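Local coordinates for protein adenosyl-chloride synthase (Thermotoga maritima, PDB 2ZBV) that binds adenosine and probably cleaves S-adenosyl-L-methionine, like other SAM hydrolases and SAM-dependent halogenases, at residues G94-T97 against V98-E101; M141-L145 against E146-D150; T185-P188 against F189-L193; V205-R209 against K210-A214. One frame throughout, in Å; residues are numbered along the deposited sequence.

Contact 1. Residues G94-T97 against V98-E101; sequences GVLT and VVAE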
# COMPACT_ATOMS: atom_id res chain seq x y z
N GLY A 94 12.27 11.21 -19.82
CA GLY A 94 12.33 9.90 -20.45
C GLY A 94 11.39 8.85 -19.89
O GLY A 94 11.29 7.76 -20.44
N VAL A 95 10.69 9.16 -18.79
CA VAL A 95 9.77 8.18 -18.22
C VAL A 95 8.64 7.79 -19.19
O VAL A 95 8.11 6.67 -19.13
CB VAL A 95 9.17 8.68 -16.86
CG1 VAL A 95 8.22 9.88 -17.07
CG2 VAL A 95 8.44 7.53 -16.17
N LEU A 96 8.30 8.68 -20.12
CA LEU A 96 7.25 8.39 -21.10
C LEU A 96 7.78 7.76 -22.38
O LEU A 96 7.06 7.66 -23.37
CB LEU A 96 6.49 9.68 -21.46
CG LEU A 96 5.79 10.40 -20.30
CD1 LEU A 96 5.04 11.62 -20.82
CD2 LEU A 96 4.84 9.43 -19.59
N THR A 97 9.04 7.33 -22.35
CA THR A 97 9.68 6.72 -23.51
C THR A 97 8.93 5.54 -24.13
O THR A 97 8.71 5.51 -25.34
CB THR A 97 11.11 6.26 -23.18
OG1 THR A 97 11.94 7.40 -22.96
CG2 THR A 97 11.69 5.44 -24.33
N VAL A 98 8.55 4.57 -23.30
CA VAL A 98 7.87 3.38 -23.80
C VAL A 98 6.47 3.64 -24.36
O VAL A 98 6.16 3.17 -25.46
CB VAL A 98 7.81 2.26 -22.72
CG1 VAL A 98 7.33 0.95 -23.36
CG2 VAL A 98 9.20 2.06 -22.10
N VAL A 99 5.62 4.37 -23.64
CA VAL A 99 4.28 4.64 -24.18
C VAL A 99 4.38 5.44 -25.48
O VAL A 99 3.61 5.19 -26.41
CB VAL A 99 3.39 5.42 -23.19
CG1 VAL A 99 2.97 4.51 -22.04
CG2 VAL A 99 4.14 6.65 -22.66
N ALA A 100 5.31 6.38 -25.53
CA ALA A 100 5.52 7.20 -26.73
C ALA A 100 5.90 6.31 -27.91
O ALA A 100 5.38 6.48 -29.01
CB ALA A 100 6.64 8.21 -26.49
N GLU A 101 6.80 5.37 -27.67
CA GLU A 101 7.27 4.46 -28.71
C GLU A 101 6.23 3.43 -29.13
O GLU A 101 6.10 3.13 -30.32
CB GLU A 101 8.54 3.75 -28.23
CG GLU A 101 9.05 2.65 -29.15
CD GLU A 101 9.55 3.16 -30.49
OE1 GLU A 101 9.95 2.33 -31.34
OE2 GLU A 101 9.53 4.39 -30.71
O HOH W 1 6.81 4.86 -20.81
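Leu96 and Thr97 meet Ala100 and Glu101 over the first turn of helix 97-103, a worked case of a tight turn that runs directly into a helix. Gly94 opens the turn, of type I, and its positive phi (99°) would press a side chain against the carbonyl before it, which favours glycine. Its carbonyl O is gripped twice by Thr97, through the backbone N at 3.0 Å and through OG1 at 2.6 Å. The side chain of Val95 points away from 98-101 and touches Ala46 of helix 43-54, but its carbonyl O accepts a hydrogen bond from a water at 2.8 Å, and the same water accepts from Val99 N at 3.1 Å. Leu96, the N-cap residue, receives Ala100 N on its carbonyl O at 3.1 Å. Val99 CG2 comes close to that oxygen and lies 4.0 Å from Leu96 CB; this branch stands between its own backbone N and carbonyl carbon. Thr97 passes the pattern on, its O accepting from Glu101 N at 3.0 Å. Because its hydroxyl lies beside the backbone N (chi1 -68°), both donors converge on Gly94 O, and OG1 also accepts from Leu158 N. A valine in this place would probably break the second hold on Gly94 O and leave Leu158 N without its acceptor. The chemistry implies a division of labour in a buried site: bonds of the turn, the water and the helix satisfy Gly94 O, Val95 O, Leu96 O and Thr97 O, while the apolar side chains of Leu96 and Val99 lie against Phe88 of strand 87-91.

Contact 2. Residues M141-L145 against E146-D150; sequences MGLPL and ERVGD
Val148 N donates to Leu145 O at 2.9 Å and 166°, the shorter of two backbone bonds between residues three apart; the second joins Arg147 N to Pro144 O at 3.1 Å. Together they wind the chain into a short 3-10 turn, an example of how a loop can be folded back soon after a helix has stopped. The stop itself is a Schellman motif, with Gly142 in positive phi. Pro144 and Arg147 then lie side by side and point the same way, with Arg147 CG 3.8 Å from Pro144 CD. Leu143 crosses the arginine at about a right angle and sets its CD1 3.9 Å from Arg147 CB. Bends at chi2 and chi3 carry the guanidinium away from this apolar patch, which therefore touches the aliphatic base alone. Around the buried Val148, its CG2 meets Leu145 CD1 at 4.2 Å and, more loosely, Leu143 CD2 at 4.4 Å. The turn follows helix 127-140, with Val148 resting on Leu139 of that helix and on Val79 of strand 77-82, while Leu145 touches Glu107 and Arg109 of strand 105-110, at one edge of the sheet within this chain.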
# COMPACT_ATOMS: atom_id res chain seq x y z
N MSE A 141 -10.83 16.47 -15.50
CA MSE A 141 -12.08 17.18 -15.31
C MSE A 141 -12.62 17.78 -16.60
O MSE A 141 -13.64 18.46 -16.59
CB MSE A 141 -11.89 18.30 -14.30
CG MSE A 141 -12.68 18.12 -13.03
SE MSE A 141 -12.51 19.72 -11.99
CE MSE A 141 -13.73 20.85 -13.01
N GLY A 142 -11.93 17.54 -17.71
CA GLY A 142 -12.40 18.07 -18.98
C GLY A 142 -11.59 19.23 -19.54
O GLY A 142 -11.83 19.65 -20.67
N LEU A 143 -10.64 19.75 -18.77
CA LEU A 143 -9.82 20.86 -19.25
C LEU A 143 -9.17 20.49 -20.58
O LEU A 143 -8.53 19.44 -20.69
CB LEU A 143 -8.71 21.20 -18.25
CG LEU A 143 -7.78 22.33 -18.73
CD1 LEU A 143 -8.40 23.66 -18.36
CD2 LEU A 143 -6.40 22.20 -18.10
N PRO A 144 -9.31 21.35 -21.61
CA PRO A 144 -8.73 21.10 -22.93
C PRO A 144 -7.21 21.08 -22.81
O PRO A 144 -6.63 21.89 -22.09
CB PRO A 144 -9.21 22.28 -23.77
CG PRO A 144 -10.49 22.71 -23.07
CD PRO A 144 -10.12 22.58 -21.62
N LEU A 145 -6.57 20.17 -23.54
CA LEU A 145 -5.11 20.03 -23.50
C LEU A 145 -4.35 21.31 -23.85
O LEU A 145 -3.35 21.63 -23.22
CB LEU A 145 -4.69 18.90 -24.45
CG LEU A 145 -3.20 18.55 -24.45
CD1 LEU A 145 -2.76 18.19 -23.03
CD2 LEU A 145 -2.94 17.40 -25.41
N GLU A 146 -4.83 22.02 -24.87
CA GLU A 146 -4.20 23.27 -25.32
C GLU A 146 -4.07 24.31 -24.21
O GLU A 146 -3.26 25.23 -24.31
CB GLU A 146 -5.02 23.87 -26.46
CG GLU A 146 -6.46 24.10 -26.07
CD GLU A 146 -7.28 24.70 -27.19
OE1 GLU A 146 -7.16 24.21 -28.33
OE2 GLU A 146 -8.04 25.65 -26.91
N ARG A 147 -4.88 24.16 -23.17
CA ARG A 147 -4.86 25.10 -22.05
C ARG A 147 -3.68 24.87 -21.10
O ARG A 147 -3.42 25.70 -20.23
CB ARG A 147 -6.17 25.01 -21.27
CG ARG A 147 -7.42 25.23 -22.12
CD ARG A 147 -7.50 26.65 -22.64
NE ARG A 147 -7.40 27.63 -21.56
CZ ARG A 147 -6.40 28.50 -21.44
NH1 ARG A 147 -5.43 28.52 -22.35
NH2 ARG A 147 -6.37 29.35 -20.43
N VAL A 148 -2.98 23.76 -21.26
CA VAL A 148 -1.83 23.47 -20.40
C VAL A 148 -0.64 24.35 -20.78
O VAL A 148 0.13 24.76 -19.91
CB VAL A 148 -1.42 21.98 -20.49
CG1 VAL A 148 -0.14 21.73 -19.69
CG2 VAL A 148 -2.54 21.09 -19.97
N GLY A 149 -0.49 24.63 -22.07
CA GLY A 149 0.61 25.45 -22.54
C GLY A 149 0.90 25.24 -24.02
O GLY A 149 0.09 24.67 -24.74
N ASP A 150 2.06 25.71 -24.47
CA ASP A 150 2.44 25.58 -25.88
C ASP A 150 2.92 24.18 -26.22
O ASP A 150 3.38 23.44 -25.34
CB ASP A 150 3.55 26.57 -26.23
CG ASP A 150 3.28 27.97 -25.70
OD1 ASP A 150 2.11 28.42 -25.78
OD2 ASP A 150 4.24 28.61 -25.21

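Contact 3. Residues T185-P188 against F189-L193; sequences TNIP and FDLFL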
# COMPACT_ATOMS: atom_id res chain seq x y z
N THR A 185 11.08 -9.69 -19.12
CA THR A 185 12.01 -9.01 -20.01
C THR A 185 11.29 -7.97 -20.85
O THR A 185 10.09 -7.76 -20.70
CB THR A 185 12.70 -10.00 -20.97
OG1 THR A 185 11.75 -10.47 -21.93
CG2 THR A 185 13.26 -11.19 -20.21
N ASN A 186 12.03 -7.32 -21.74
CA ASN A 186 11.47 -6.31 -22.63
C ASN A 186 11.29 -6.95 -24.00
O ASN A 186 11.08 -6.27 -24.99
CB ASN A 186 12.41 -5.10 -22.72
CG ASN A 186 13.73 -5.44 -23.38
OD1 ASN A 186 14.21 -6.58 -23.31
ND2 ASN A 186 14.34 -4.44 -24.02
N ILE A 187 11.37 -8.28 -24.03
CA ILE A 187 11.21 -9.04 -25.26
C ILE A 187 9.75 -9.43 -25.46
O ILE A 187 9.17 -10.15 -24.65
CB ILE A 187 12.05 -10.35 -25.20
CG1 ILE A 187 13.53 -10.01 -25.01
CG2 ILE A 187 11.84 -11.16 -26.48
CD1 ILE A 187 14.37 -11.20 -24.59
N PRO A 188 9.12 -8.95 -26.55
CA PRO A 188 7.72 -9.33 -26.75
C PRO A 188 7.65 -10.83 -26.97
O PRO A 188 8.49 -11.39 -27.68
CB PRO A 188 7.32 -8.54 -28.00
CG PRO A 188 8.30 -7.38 -28.01
CD PRO A 188 9.58 -8.04 -27.60
N PHE A 189 6.67 -11.50 -26.38
CA PHE A 189 6.56 -12.94 -26.57
C PHE A 189 6.32 -13.26 -28.04
O PHE A 189 6.66 -14.34 -28.51
CB PHE A 189 5.44 -13.53 -25.72
CG PHE A 189 5.62 -15.00 -25.45
CD1 PHE A 189 6.53 -15.43 -24.49
CD2 PHE A 189 4.92 -15.95 -26.19
CE1 PHE A 189 6.75 -16.79 -24.27
CE2 PHE A 189 5.13 -17.31 -25.98
CZ PHE A 189 6.05 -17.73 -25.02
N ASP A 190 5.72 -12.31 -28.77
CA ASP A 190 5.47 -12.48 -30.20
C ASP A 190 6.80 -12.54 -30.94
O ASP A 190 6.99 -13.36 -31.83
CB ASP A 190 4.63 -11.32 -30.75
CG ASP A 190 3.17 -11.42 -30.37
OD1 ASP A 190 2.59 -12.52 -30.53
OD2 ASP A 190 2.60 -10.40 -29.93
N LEU A 191 7.71 -11.65 -30.56
CA LEU A 191 9.03 -11.62 -31.17
C LEU A 191 9.70 -12.97 -30.93
O LEU A 191 10.30 -13.56 -31.82
CB LEU A 191 9.88 -10.51 -30.54
CG LEU A 191 11.25 -10.30 -31.17
CD1 LEU A 191 11.07 -9.69 -32.56
CD2 LEU A 191 12.10 -9.39 -30.31
N PHE A 192 9.57 -13.45 -29.69
CA PHE A 192 10.14 -14.74 -29.30
C PHE A 192 9.52 -15.86 -30.13
O PHE A 192 10.19 -16.83 -30.48
CB PHE A 192 9.89 -14.98 -27.81
CG PHE A 192 10.27 -16.36 -27.34
CD1 PHE A 192 9.29 -17.28 -26.99
CD2 PHE A 192 11.60 -16.73 -27.22
CE1 PHE A 192 9.63 -18.55 -26.54
CE2 PHE A 192 11.96 -18.00 -26.76
CZ PHE A 192 10.97 -18.91 -26.42
N LEU A 193 8.24 -15.72 -30.45
CA LEU A 193 7.55 -16.73 -31.23
C LEU A 193 8.02 -16.81 -32.67
O LEU A 193 7.58 -17.69 -33.42
CB LEU A 193 6.04 -16.48 -31.19
CG LEU A 193 5.35 -16.78 -29.86
CD1 LEU A 193 3.87 -16.43 -29.95
CD2 LEU A 193 5.53 -18.26 -29.52
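An ST turn followed at once by a helix start brings Ile187 and Pro188 against Leu191 and Phe192, and illustrates how a chain leaves a strand and turns a corner into a short helix. In the ST turn Thr185 OG1 accepts from Ile187 N at 3.1 Å; the same hydroxyl is also hydrogen-bonded to Leu238 O. Pro188 is the N-cap residue of helix 189-192, and its carbonyl O receives Phe192 N at 3.1 Å and 163°. The proline ring and Leu191 lie side by side, pointing the same way, with Pro188 CD 3.9 Å from Leu191 CB and equally close to CD2. Leu191 CG stands opposite the backbone N (chi1 -176°), a setting that brings the CD2 branch alongside the proline ring and also lets it approach Ile187 CG2 at 4.2 Å. Ile187 CG2 lies more loosely, 4.5 Å, from Phe192 CB, and so borders both Leu191 and Phe192. Within the helix the two aromatic side chains meet over a face: Phe192 CD1 sits 3.7 Å above the plane of the Phe189 ring, offset toward its rim. Pro163, from a loop, touches both Ile187 and Pro188, and Thr185 O takes a hydrogen bond from Arg52 of helix 43-54. The short helix lies against the C-terminal sheet, with Phe189 and Phe192 on Leu238 of strand 237-242 and Phe192 on Ile261 of strand 258-262, which Ile187, just ahead of the helix, also touches.

Contact 4. Residues V205-R209 against K210-A214; sequences VRVGR and KEFKA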
# COMPACT_ATOMS: atom_id res chain seq x y z
N VAL A 205 18.25 -20.23 -21.51
CA VAL A 205 18.23 -18.87 -21.01
C VAL A 205 19.64 -18.55 -20.56
O VAL A 205 20.20 -19.24 -19.71
CB VAL A 205 17.26 -18.74 -19.81
CG1 VAL A 205 17.28 -17.31 -19.29
CG2 VAL A 205 15.85 -19.13 -20.24
N ARG A 206 20.23 -17.51 -21.14
CA ARG A 206 21.58 -17.14 -20.78
C ARG A 206 21.66 -15.81 -20.05
O ARG A 206 21.24 -14.77 -20.57
CB ARG A 206 22.47 -17.09 -22.02
CG ARG A 206 23.96 -17.20 -21.71
CD ARG A 206 24.83 -16.98 -22.93
NE ARG A 206 24.68 -15.63 -23.46
CZ ARG A 206 25.47 -15.09 -24.38
NH1 ARG A 206 26.48 -15.80 -24.89
NH2 ARG A 206 25.26 -13.85 -24.80
N VAL A 207 22.18 -15.85 -18.83
CA VAL A 207 22.35 -14.65 -18.01
C VAL A 207 23.83 -14.54 -17.69
O VAL A 207 24.39 -15.41 -17.01
CB VAL A 207 21.54 -14.72 -16.69
CG1 VAL A 207 20.05 -14.65 -16.98
CG2 VAL A 207 21.85 -16.01 -15.95
N GLY A 208 24.48 -13.50 -18.19
CA GLY A 208 25.90 -13.32 -17.95
C GLY A 208 26.70 -14.50 -18.46
O GLY A 208 26.77 -14.74 -19.67
N ARG A 209 27.30 -15.26 -17.55
CA ARG A 209 28.11 -16.42 -17.90
C ARG A 209 27.37 -17.74 -17.68
O ARG A 209 27.91 -18.81 -17.97
CB ARG A 209 29.39 -16.43 -17.07
CG ARG A 209 30.28 -15.20 -17.25
CD ARG A 209 30.97 -15.20 -18.61
NE ARG A 209 31.97 -14.14 -18.70
CZ ARG A 209 32.80 -13.98 -19.73
NH1 ARG A 209 32.73 -14.81 -20.77
NH2 ARG A 209 33.69 -13.00 -19.73
N LYS A 210 26.15 -17.66 -17.15
CA LYS A 210 25.37 -18.86 -16.87
C LYS A 210 24.40 -19.19 -17.99
O LYS A 210 24.00 -18.32 -18.76
CB LYS A 210 24.55 -18.69 -15.60
CG LYS A 210 25.30 -18.17 -14.40
CD LYS A 210 24.32 -17.91 -13.27
CE LYS A 210 24.98 -17.17 -12.12
NZ LYS A 210 24.02 -16.89 -11.03
N GLU A 211 24.03 -20.46 -18.06
CA GLU A 211 23.07 -20.92 -19.05
C GLU A 211 22.16 -21.95 -18.39
O GLU A 211 22.64 -22.91 -17.77
CB GLU A 211 23.77 -21.53 -20.26
CG GLU A 211 22.81 -21.87 -21.39
CD GLU A 211 23.51 -22.45 -22.60
OE1 GLU A 211 24.17 -23.51 -22.46
OE2 GLU A 211 23.40 -21.86 -23.70
N PHE A 212 20.86 -21.74 -18.52
CA PHE A 212 19.87 -22.63 -17.93
C PHE A 212 18.96 -23.16 -19.02
O PHE A 212 18.77 -22.51 -20.06
CB PHE A 212 18.97 -21.88 -16.95
CG PHE A 212 19.70 -21.19 -15.84
CD1 PHE A 212 19.72 -21.74 -14.57
CD2 PHE A 212 20.32 -19.97 -16.06
CE1 PHE A 212 20.36 -21.08 -13.52
CE2 PHE A 212 20.96 -19.30 -15.01
CZ PHE A 212 20.97 -19.85 -13.74
N LYS A 213 18.39 -24.33 -18.78
CA LYS A 213 17.43 -24.89 -19.71
C LYS A 213 16.08 -24.52 -19.10
O LYS A 213 15.92 -24.52 -17.87
CB LYS A 213 17.55 -26.41 -19.79
CG LYS A 213 18.71 -26.92 -20.63
CD LYS A 213 18.51 -28.39 -20.97
CE LYS A 213 19.69 -28.94 -21.76
NZ LYS A 213 20.93 -28.93 -20.92
N ALA A 214 15.11 -24.18 -19.94
CA ALA A 214 13.80 -23.82 -19.42
C ALA A 214 12.70 -24.25 -20.36
O ALA A 214 12.80 -24.06 -21.57
CB ALA A 214 13.73 -22.31 -19.18
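Val205 and Phe212 form an antiparallel hydrogen-bonded pair in a beta hairpin with a two-residue loop, a compact example of how such a unit balances its backbone donors and acceptors. Val205 N gives to Phe212 O at 2.8 Å, and Phe212 N returns a bond of 2.8 Å to Val205 O. Nearer the turn, Lys210 N donates to Val207 O at 2.9 Å and Val207 N, less straight at 141°, to Lys210 O at 3.1 Å. These last two close a type II' turn whose first corner is Gly208, in the positive phi that suits glycine. The intervening non-hydrogen-bonded pair, Arg206 and Glu211, adds CA-H...O contacts: Glu211 CA to Val205 O and Arg206 CA to Lys210 O, each 3.4 Å. Their charged ends do not meet; Arg206 makes a salt bridge to Glu260 of strand 258-262 and Glu211 one to Arg204. The face bearing Val205, Val207, Phe212 and Ala214 is largely apolar, though Lys210 also leaves from it, its NZ making a weak bond to Leu251 O. Val205 packs on Ile259 and Val230 and places CG2 4.0 Å from Ala214 CB. Val207 crosses Phe212 at about a right angle, its CG2 lying in the plane of the ring at the edge, 3.5 Å from CE2.

How the contacts relate
Contact 1 is buried near the middle of the chain, contact 2 lies at the surface, and contacts 3 and 4 are partly buried. Contacts 1 and 3 both begin a helix with an apolar N-cap residue, but a threonine serves the turn as donor in the first and as acceptor in the second. Contact 2 follows a helix end instead and uses 3-10 bonds, while contact 4 relies on paired strands. Contacts 3 and 4 share the C-terminal sheet, with centres about 17 Å apart: contact 3 packs on strand 258-262, with which strand 202-207 of contact 4 pairs. Contacts 1 and 2 share strand 77-82. Charged pairs across strands mark contact 4, whereas buried contact 1 spends its polar bonds on backbone and water.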